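Local coordinates for protein alpha-1,4-endofucoidanase (Mariniflexile fucanivorans, PDB 6DLH) that hydrolyses alpha-1,4 linkages within fucoidan chains as a retaining endo-acting glycoside hydrolase of family 107, its catalytic part here followed by calcium-binding Ig-like domains, at residues S125-L130 with L551-V556; I516-G521 with Y559-D564; G528-F533 with V607-L612. All coordinates share one frame; numbering follows the deposited sequence.

Interaction 1 of 3, residues S125-L130 with L551-V556; sequences SVDDPL and LLKLGV
K553 reaches across to D127, its CD and CE running past oxygen atoms of the facing loop before NZ arrives. From CB the chain leaves with CG anti to the carbonyl carbon (chi1 -62°). The first contact with the 125-130 segment comes at CD, 3.8 Å from D127 OD1. The bend at chi3 (-76°) then places CE beside the backbone of the facing loop, 3.7 Å from V126 O. At the tip, NZ donates a charge-assisted hydrogen bond to D127 OD1 at 3.2 Å, part of a salt bridge. It comes to the anti lone pair of OD1, on the side away from OD2, while OD2 is engaged by R64 and by the backbone N of G62. Both carboxylate oxygens of this buried aspartate are therefore satisfied, and K553 and R64 would together offset its negative charge. A bound sodium ion lies about 3 Å from the nearest atom of the K553 side chain. The contact joins two domains: 125-130 leads into helix 129-139 of the catalytic alpha/beta domain, where D128 occupies the N-cap position, and K553 lies on strand 550-553, at the edge of a three-stranded antiparallel sheet in an Ig-like domain. Two residues back on the same strand, L551 supplies the apolar half. Its CD1 lies 3.9 Å from D127 CB and 4.2 Å from V126 CG1, and its side chain crosses both of theirs at about a right angle.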
loop_
_atom_site.group_PDB
_atom_site.type_symbol
_atom_site.label_atom_id
_atom_site.label_comp_id
_atom_site.label_asym_id
_atom_site.label_seq_id
_atom_site.Cartn_x
_atom_site.Cartn_y
_atom_site.Cartn_z
ATOM N N SER A 125 -14.144 6.882 -5.344
ATOM C CA SER A 125 -14.177 8.196 -5.970
ATOM C C SER A 125 -12.918 8.996 -5.626
ATOM O O SER A 125 -12.690 10.067 -6.187
ATOM C CB SER A 125 -15.450 8.942 -5.615
ATOM O OG SER A 125 -15.535 9.179 -4.216
ATOM N N VAL A 126 -12.097 8.457 -4.717
ATOM C CA VAL A 126 -10.940 9.169 -4.198
ATOM C C VAL A 126 -9.657 8.624 -4.826
ATOM O O VAL A 126 -8.943 9.365 -5.496
ATOM C CB VAL A 126 -10.893 9.136 -2.659
ATOM C CG1 VAL A 126 -9.682 9.877 -2.113
ATOM C CG2 VAL A 126 -12.175 9.679 -2.052
ATOM N N ASP A 127 -9.373 7.331 -4.619
ATOM C CA ASP A 127 -8.085 6.791 -5.032
ATOM C C ASP A 127 -8.120 5.269 -5.154
ATOM O O ASP A 127 -8.752 4.586 -4.346
ATOM C CB ASP A 127 -6.991 7.212 -4.047
ATOM C CG ASP A 127 -5.584 7.042 -4.586
ATOM O OD1 ASP A 127 -5.389 7.252 -5.802
ATOM O OD2 ASP A 127 -4.696 6.712 -3.783
ATOM N N ASP A 128 -7.410 4.757 -6.169
ATOM C CA ASP A 128 -6.993 3.363 -6.220
ATOM C C ASP A 128 -5.479 3.277 -5.996
ATOM O O ASP A 128 -4.710 3.265 -6.957
ATOM C CB ASP A 128 -7.394 2.693 -7.540
ATOM C CG ASP A 128 -7.101 1.201 -7.550
ATOM O OD1 ASP A 128 -6.545 0.702 -6.544
ATOM O OD2 ASP A 128 -7.431 0.541 -8.553
ATOM N N PRO A 129 -4.998 3.206 -4.732
ATOM C CA PRO A 129 -3.559 3.123 -4.452
ATOM C C PRO A 129 -2.856 1.920 -5.080
ATOM O O PRO A 129 -1.743 2.043 -5.585
ATOM C CB PRO A 129 -3.481 3.047 -2.922
ATOM C CG PRO A 129 -4.804 3.607 -2.446
ATOM C CD PRO A 129 -5.811 3.219 -3.507
ATOM N N LEU A 130 -3.523 0.763 -5.085
ATOM C CA LEU A 130 -2.928 -0.456 -5.609
ATOM C C LEU A 130 -2.587 -0.301 -7.090
ATOM O O LEU A 130 -1.492 -0.680 -7.504
ATOM C CB LEU A 130 -3.872 -1.638 -5.362
ATOM C CG LEU A 130 -3.321 -3.014 -5.733
ATOM C CD1 LEU A 130 -2.003 -3.294 -5.021
ATOM C CD2 LEU A 130 -4.335 -4.104 -5.423
ATOM N N LEU A 551 -6.811 15.090 -3.177
ATOM C CA LEU A 551 -5.781 14.703 -4.126
ATOM C C LEU A 551 -5.972 15.427 -5.456
ATOM O O LEU A 551 -7.093 15.705 -5.875
ATOM C CB LEU A 551 -5.838 13.185 -4.330
ATOM C CG LEU A 551 -5.539 12.346 -3.087
ATOM C CD1 LEU A 551 -5.826 10.875 -3.343
ATOM C CD2 LEU A 551 -4.098 12.543 -2.636
ATOM N N LEU A 552 -4.845 15.713 -6.113
ATOM C CA LEU A 552 -4.840 16.152 -7.495
ATOM C C LEU A 552 -4.008 15.155 -8.293
ATOM O O LEU A 552 -2.867 14.893 -7.936
ATOM C CB LEU A 552 -4.254 17.567 -7.553
ATOM C CG LEU A 552 -5.019 18.623 -6.756
ATOM C CD1 LEU A 552 -4.287 19.956 -6.775
ATOM C CD2 LEU A 552 -6.436 18.785 -7.288
ATOM N N LYS A 553 -4.587 14.597 -9.360
ATOM C CA LYS A 553 -3.959 13.476 -10.043
ATOM C C LYS A 553 -3.938 13.691 -11.555
ATOM O O LYS A 553 -4.951 14.037 -12.165
ATOM C CB LYS A 553 -4.683 12.168 -9.708
ATOM C CG LYS A 553 -4.671 11.768 -8.239
ATOM C CD LYS A 553 -5.013 10.310 -8.011
ATOM C CE LYS A 553 -6.488 10.007 -8.151
ATOM N NZ LYS A 553 -6.722 8.561 -8.370
ATOM N N LEU A 554 -2.764 13.443 -12.146
ATOM C CA LEU A 554 -2.570 13.461 -13.586
ATOM C C LEU A 554 -3.640 12.585 -14.233
ATOM O O LEU A 554 -3.888 11.465 -13.784
ATOM C CB LEU A 554 -1.154 12.947 -13.877
ATOM C CG LEU A 554 -0.675 12.989 -15.330
ATOM C CD1 LEU A 554 -0.407 14.422 -15.781
ATOM C CD2 LEU A 554 0.578 12.131 -15.505
ATOM N N GLY A 555 -4.304 13.133 -15.260
ATOM C CA GLY A 555 -5.297 12.396 -16.025
ATOM C C GLY A 555 -6.707 12.535 -15.448
ATOM O O GLY A 555 -7.672 12.073 -16.059
ATOM N N VAL A 556 -6.813 13.161 -14.269
ATOM C CA VAL A 556 -8.095 13.384 -13.615
ATOM C C VAL A 556 -8.298 14.890 -13.461
ATOM O O VAL A 556 -9.289 15.437 -13.941
ATOM C CB VAL A 556 -8.188 12.677 -12.246
ATOM C CG1 VAL A 556 -9.577 12.794 -11.632
ATOM C CG2 VAL A 556 -7.759 11.218 -12.314
#

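Interaction 2 of 3, residues I516-G521 with Y559-D564; sequences ISHPAG and YDFEGD. With CA (calcium ion), chain G.
H518 and P519 meet Y559 and F561 where the linker after strand 505-513, the last of one Ig-like domain, runs beside the calcium loop of the next. That loop is a type I beta turn from D560 to G563, opened by an Asx turn at D560. The polar link is between H518 ND1 and Y559 OH, 2.7 Å apart with an angle of 148°; either may be the donor. The hydroxyl sits near the plane of the imidazole, and the two rings meet rim to rim with their planes at 83°. Ring contacts do the rest. F561 CD2 stands 3.3 Å above the H518 plane, displaced toward the rim, in an oblique pairing, while Y559 CE2 lies over the centre of the F561 ring. On the tyrosine itself, a face receives the proline: P519 CD packs 3.3 Å from Y559 CZ in a CH-pi contact, the two side chains meeting tip to tip. Y559 starts toward the linker at CB, with CG anti to the backbone N. The metal lies beyond this cluster, held by D560 OD2, E562 OE1 and D564 OD2 of this segment, with a water; G528 and D609 complete the site. Y559 and F561 flank D560, whose CB points away from the linker, so aromatic packing and coordination come from alternate residues. D560 OD1 is gripped by two backbone N-H groups from opposite faces of its carboxylate plane: E562 N at 2.9 Å and D564 N at 3.2 Å, the latter 67° out of that plane.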
loop_
_atom_site.group_PDB
_atom_site.type_symbol
_atom_site.label_atom_id
_atom_site.label_comp_id
_atom_site.label_asym_id
_atom_site.label_seq_id
_atom_site.Cartn_x
_atom_site.Cartn_y
_atom_site.Cartn_z
ATOM N N ILE A 516 0.422 6.418 -27.325
ATOM C CA ILE A 516 -0.222 7.022 -26.170
ATOM C C ILE A 516 -1.732 7.047 -26.389
ATOM O O ILE A 516 -2.206 7.073 -27.524
ATOM C CB ILE A 516 0.351 8.428 -25.883
ATOM C CG1 ILE A 516 -0.230 9.052 -24.609
ATOM C CG2 ILE A 516 0.185 9.351 -27.083
ATOM C CD1 ILE A 516 0.222 8.392 -23.322
ATOM N N SER A 517 -2.470 7.027 -25.275
ATOM C CA SER A 517 -3.920 7.094 -25.278
ATOM C C SER A 517 -4.359 8.121 -24.242
ATOM O O SER A 517 -4.293 7.864 -23.041
ATOM C CB SER A 517 -4.511 5.733 -25.007
ATOM O OG SER A 517 -5.929 5.770 -25.076
ATOM N N HIS A 518 -4.797 9.290 -24.720
ATOM C CA HIS A 518 -5.153 10.397 -23.846
ATOM C C HIS A 518 -6.425 10.075 -23.069
ATOM O O HIS A 518 -7.290 9.361 -23.569
ATOM C CB HIS A 518 -5.284 11.691 -24.656
ATOM C CG HIS A 518 -4.058 11.998 -25.441
ATOM N ND1 HIS A 518 -2.900 12.457 -24.844
ATOM C CD2 HIS A 518 -3.795 11.886 -26.762
ATOM C CE1 HIS A 518 -1.974 12.627 -25.767
ATOM N NE2 HIS A 518 -2.500 12.289 -26.954
ATOM N N PRO A 519 -6.582 10.593 -21.828
ATOM C CA PRO A 519 -7.814 10.399 -21.064
ATOM C C PRO A 519 -8.910 11.298 -21.626
ATOM O O PRO A 519 -8.620 12.335 -22.225
ATOM C CB PRO A 519 -7.421 10.871 -19.656
ATOM C CG PRO A 519 -6.359 11.922 -19.904
ATOM C CD PRO A 519 -5.593 11.413 -21.108
ATOM N N ALA A 520 -10.168 10.889 -21.427
ATOM C CA ALA A 520 -11.309 11.706 -21.811
ATOM C C ALA A 520 -11.485 12.839 -20.802
ATOM O O ALA A 520 -10.988 12.757 -19.679
ATOM C CB ALA A 520 -12.545 10.843 -21.914
ATOM N N GLY A 521 -12.176 13.904 -21.226
ATOM C CA GLY A 521 -12.479 15.032 -20.360
ATOM C C GLY A 521 -11.502 16.192 -20.546
ATOM O O GLY A 521 -11.659 17.241 -19.923
ATOM N N TYR A 559 -3.514 17.612 -16.908
ATOM C CA TYR A 559 -2.964 16.716 -17.915
ATOM C C TYR A 559 -2.070 17.461 -18.907
ATOM O O TYR A 559 -2.184 18.673 -19.065
ATOM C CB TYR A 559 -4.085 15.940 -18.614
ATOM C CG TYR A 559 -3.601 14.900 -19.591
ATOM C CD1 TYR A 559 -3.029 13.712 -19.151
ATOM C CD2 TYR A 559 -3.703 15.105 -20.960
ATOM C CE1 TYR A 559 -2.583 12.753 -20.048
ATOM C CE2 TYR A 559 -3.255 14.157 -21.867
ATOM C CZ TYR A 559 -2.695 12.977 -21.410
ATOM O OH TYR A 559 -2.258 12.038 -22.303
ATOM N N ASP A 560 -1.187 16.705 -19.576
ATOM C CA ASP A 560 -0.255 17.236 -20.559
ATOM C C ASP A 560 -0.197 16.291 -21.755
ATOM O O ASP A 560 0.086 15.100 -21.605
ATOM C CB ASP A 560 1.137 17.456 -19.959
ATOM C CG ASP A 560 2.108 18.115 -20.927
ATOM O OD1 ASP A 560 2.561 17.432 -21.890
ATOM O OD2 ASP A 560 2.395 19.304 -20.734
ATOM N N PHE A 561 -0.430 16.841 -22.951
ATOM C CA PHE A 561 -0.685 15.997 -24.109
ATOM C C PHE A 561 0.613 15.470 -24.710
ATOM O O PHE A 561 0.565 14.626 -25.601
ATOM C CB PHE A 561 -1.583 16.697 -25.132
ATOM C CG PHE A 561 -3.048 16.608 -24.793
ATOM C CD1 PHE A 561 -3.645 17.555 -23.973
ATOM C CD2 PHE A 561 -3.822 15.559 -25.271
ATOM C CE1 PHE A 561 -4.990 17.458 -23.645
ATOM C CE2 PHE A 561 -5.168 15.465 -24.946
ATOM C CZ PHE A 561 -5.747 16.415 -24.130
ATOM N N GLU A 562 1.758 15.957 -24.214
ATOM C CA GLU A 562 3.048 15.470 -24.687
ATOM C C GLU A 562 3.701 14.605 -23.610
ATOM O O GLU A 562 4.824 14.140 -23.792
ATOM C CB GLU A 562 3.973 16.619 -25.100
ATOM C CG GLU A 562 3.406 17.497 -26.205
ATOM C CD GLU A 562 2.310 18.447 -25.751
ATOM O OE1 GLU A 562 2.469 19.070 -24.674
ATOM O OE2 GLU A 562 1.296 18.557 -26.478
ATOM N N GLY A 563 2.984 14.412 -22.495
ATOM C CA GLY A 563 3.441 13.587 -21.390
ATOM C C GLY A 563 4.662 14.176 -20.688
ATOM O O GLY A 563 5.464 13.434 -20.127
ATOM N N ASP A 564 4.793 15.509 -20.733
ATOM C CA ASP A 564 5.860 16.223 -20.046
ATOM C C ASP A 564 5.639 16.131 -18.537
ATOM O O ASP A 564 4.498 16.118 -18.082
ATOM C CB ASP A 564 5.945 17.689 -20.488
ATOM C CG ASP A 564 6.246 17.885 -21.967
ATOM O OD1 ASP A 564 7.005 17.074 -22.531
ATOM O OD2 ASP A 564 5.713 18.844 -22.549
HETATM CA CA CA G . 3.538 20.030 -22.851
HETATM O O HOH W 1 5.051 21.440 -24.387
#

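Interaction 3 of 3, residues G528-F533 with V607-L612; sequences GTPVWF and VSDGIL. With CA (calcium ion), chain G.
W532 and V607 slide past each other in opposite directions, which brings one methyl of the valine over a face of the indole. CG1 sits 3.7 Å from the centroid of the five-membered ring in a CH-pi contact, displaced toward NE1. It gets there because chi1 (60°) sets CG1 in the crowded position between the backbone N and the carbonyl carbon. The indole N-H is spent on S614 O, fixing the ring edge against strand 613-623. P530 points toward the other segment and packs against two carbonyl oxygens, its CG 3.4 Å from V607 O and its CD 3.3 Å from L612 O. L612 crosses T529 at about a right angle, laying CD1 3.6 Å from T529 OG1, a hydroxyl that bonds to D527. D609 points its CB toward the 528-533 segment, and its two carboxylate oxygens have different partners. OD1 accepts from I611 N, nearly in line with the CG-OD1 bond, an Asx turn, and from L612 N on the syn side, which makes the wider Asx motif; OD2 binds calcium at 2.3 Å. G528 O is the other ligand from these two segments, and D560, E562 and D564 supply the remainder with a water. G528 O and D609 OD2 stand only 3.0 Å apart without a hydrogen bond between them, a closeness of two acceptors that the shared cation would make tolerable.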
loop_
_atom_site.group_PDB
_atom_site.type_symbol
_atom_site.label_atom_id
_atom_site.label_comp_id
_atom_site.label_asym_id
_atom_site.label_seq_id
_atom_site.Cartn_x
_atom_site.Cartn_y
_atom_site.Cartn_z
ATOM N N GLY A 528 0.948 22.642 -26.589
ATOM C CA GLY A 528 1.797 21.988 -25.604
ATOM C C GLY A 528 1.521 22.425 -24.162
ATOM O O GLY A 528 2.155 21.919 -23.240
ATOM N N THR A 529 0.573 23.352 -23.973
ATOM C CA THR A 529 0.248 23.875 -22.652
ATOM C C THR A 529 -0.372 22.763 -21.805
ATOM O O THR A 529 -1.267 22.049 -22.267
ATOM C CB THR A 529 -0.684 25.094 -22.749
ATOM O OG1 THR A 529 -0.158 26.032 -23.689
ATOM C CG2 THR A 529 -0.922 25.788 -21.423
ATOM N N PRO A 530 0.093 22.556 -20.548
ATOM C CA PRO A 530 -0.569 21.624 -19.636
ATOM C C PRO A 530 -1.836 22.302 -19.118
ATOM O O PRO A 530 -1.825 23.508 -18.888
ATOM C CB PRO A 530 0.478 21.419 -18.534
ATOM C CG PRO A 530 1.238 22.728 -18.506
ATOM C CD PRO A 530 1.281 23.188 -19.951
ATOM N N VAL A 531 -2.913 21.517 -18.955
ATOM C CA VAL A 531 -4.254 22.049 -18.738
ATOM C C VAL A 531 -4.898 21.417 -17.504
ATOM O O VAL A 531 -4.687 20.242 -17.221
ATOM C CB VAL A 531 -5.148 21.849 -19.979
ATOM C CG1 VAL A 531 -4.800 22.801 -21.111
ATOM C CG2 VAL A 531 -5.153 20.406 -20.461
ATOM N N TRP A 532 -5.717 22.209 -16.799
ATOM C CA TRP A 532 -6.572 21.714 -15.729
ATOM C C TRP A 532 -7.870 21.140 -16.305
ATOM O O TRP A 532 -8.222 21.417 -17.449
ATOM C CB TRP A 532 -6.868 22.831 -14.723
ATOM C CG TRP A 532 -5.682 23.317 -13.948
ATOM C CD1 TRP A 532 -4.878 24.377 -14.257
ATOM C CD2 TRP A 532 -5.186 22.790 -12.705
ATOM N NE1 TRP A 532 -3.912 24.541 -13.300
ATOM C CE2 TRP A 532 -4.071 23.579 -12.337
ATOM C CE3 TRP A 532 -5.558 21.721 -11.879
ATOM C CZ2 TRP A 532 -3.335 23.336 -11.178
ATOM C CZ3 TRP A 532 -4.829 21.484 -10.734
ATOM C CH2 TRP A 532 -3.738 22.282 -10.389
ATOM N N PHE A 533 -8.576 20.334 -15.497
ATOM C CA PHE A 533 -9.813 19.691 -15.918
ATOM C C PHE A 533 -10.914 20.735 -16.118
ATOM O O PHE A 533 -11.610 20.714 -17.131
ATOM C CB PHE A 533 -10.221 18.575 -14.949
ATOM C CG PHE A 533 -11.597 18.005 -15.192
ATOM C CD1 PHE A 533 -11.820 17.097 -16.219
ATOM C CD2 PHE A 533 -12.676 18.396 -14.408
ATOM C CE1 PHE A 533 -13.092 16.590 -16.451
ATOM C CE2 PHE A 533 -13.947 17.893 -14.645
ATOM C CZ PHE A 533 -14.155 16.990 -15.665
ATOM N N VAL A 607 -0.237 24.780 -13.074
ATOM C CA VAL A 607 0.373 23.551 -13.551
ATOM C C VAL A 607 1.308 23.913 -14.704
ATOM O O VAL A 607 0.882 24.567 -15.655
ATOM C CB VAL A 607 -0.680 22.499 -13.963
ATOM C CG1 VAL A 607 -1.583 22.987 -15.086
ATOM C CG2 VAL A 607 -0.047 21.162 -14.331
ATOM N N SER A 608 2.574 23.475 -14.611
ATOM C CA SER A 608 3.595 23.844 -15.581
ATOM C C SER A 608 4.310 22.602 -16.108
ATOM O O SER A 608 4.380 21.591 -15.411
ATOM C CB SER A 608 4.567 24.819 -14.971
ATOM O OG SER A 608 5.764 24.861 -15.733
ATOM N N ASP A 609 4.839 22.682 -17.336
ATOM C CA ASP A 609 5.698 21.627 -17.855
ATOM C C ASP A 609 7.139 22.130 -17.960
ATOM O O ASP A 609 7.971 21.515 -18.632
ATOM C CB ASP A 609 5.159 20.998 -19.150
ATOM C CG ASP A 609 5.154 21.911 -20.369
ATOM O OD1 ASP A 609 5.818 22.983 -20.308
ATOM O OD2 ASP A 609 4.478 21.545 -21.378
ATOM N N GLY A 610 7.421 23.256 -17.301
ATOM C CA GLY A 610 8.726 23.882 -17.422
ATOM C C GLY A 610 8.826 24.917 -18.546
ATOM O O GLY A 610 9.751 25.722 -18.541
ATOM N N ILE A 611 7.901 24.889 -19.519
ATOM C CA ILE A 611 7.925 25.830 -20.632
ATOM C C ILE A 611 6.628 26.636 -20.651
ATOM O O ILE A 611 6.666 27.864 -20.576
ATOM C CB ILE A 611 8.196 25.131 -21.985
ATOM C CG1 ILE A 611 9.537 24.391 -22.007
ATOM C CG2 ILE A 611 8.069 26.109 -23.151
ATOM C CD1 ILE A 611 9.666 23.379 -23.144
ATOM N N LEU A 612 5.488 25.941 -20.785
ATOM C CA LEU A 612 4.173 26.572 -20.750
ATOM C C LEU A 612 3.429 26.132 -19.490
ATOM O O LEU A 612 3.756 25.098 -18.901
ATOM C CB LEU A 612 3.383 26.203 -22.014
ATOM C CG LEU A 612 4.053 26.540 -23.346
ATOM C CD1 LEU A 612 3.336 25.866 -24.510
ATOM C CD2 LEU A 612 4.126 28.042 -23.559
HETATM CA CA CA G . 3.538 20.030 -22.851
HETATM O O HOH W 1 5.051 21.440 -24.387
#

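Interactions 2 and 3 share one calcium site but use it differently. Interaction 2 is held across by rings and one hydrogen bond, with the metal on 559-564 alone, whereas in interaction 3 calcium joins both segments. Y559 N, 2.9 Å from V531 O, ties their backbones through the two-stranded sheet of 531-532 and 558-559. Both are partly buried. Interaction 1 is a surface contact, about 15 Å from interaction 2 between centres, carried by a salt bridge and a small apolar patch. It joins the catalytic domain to the Ig-like domain, whereas interaction 3 is internal to that domain and interaction 2 packs its linker. L552 and L554 of the 551-556 segment touch W532 and Y559 respectively, connecting all three.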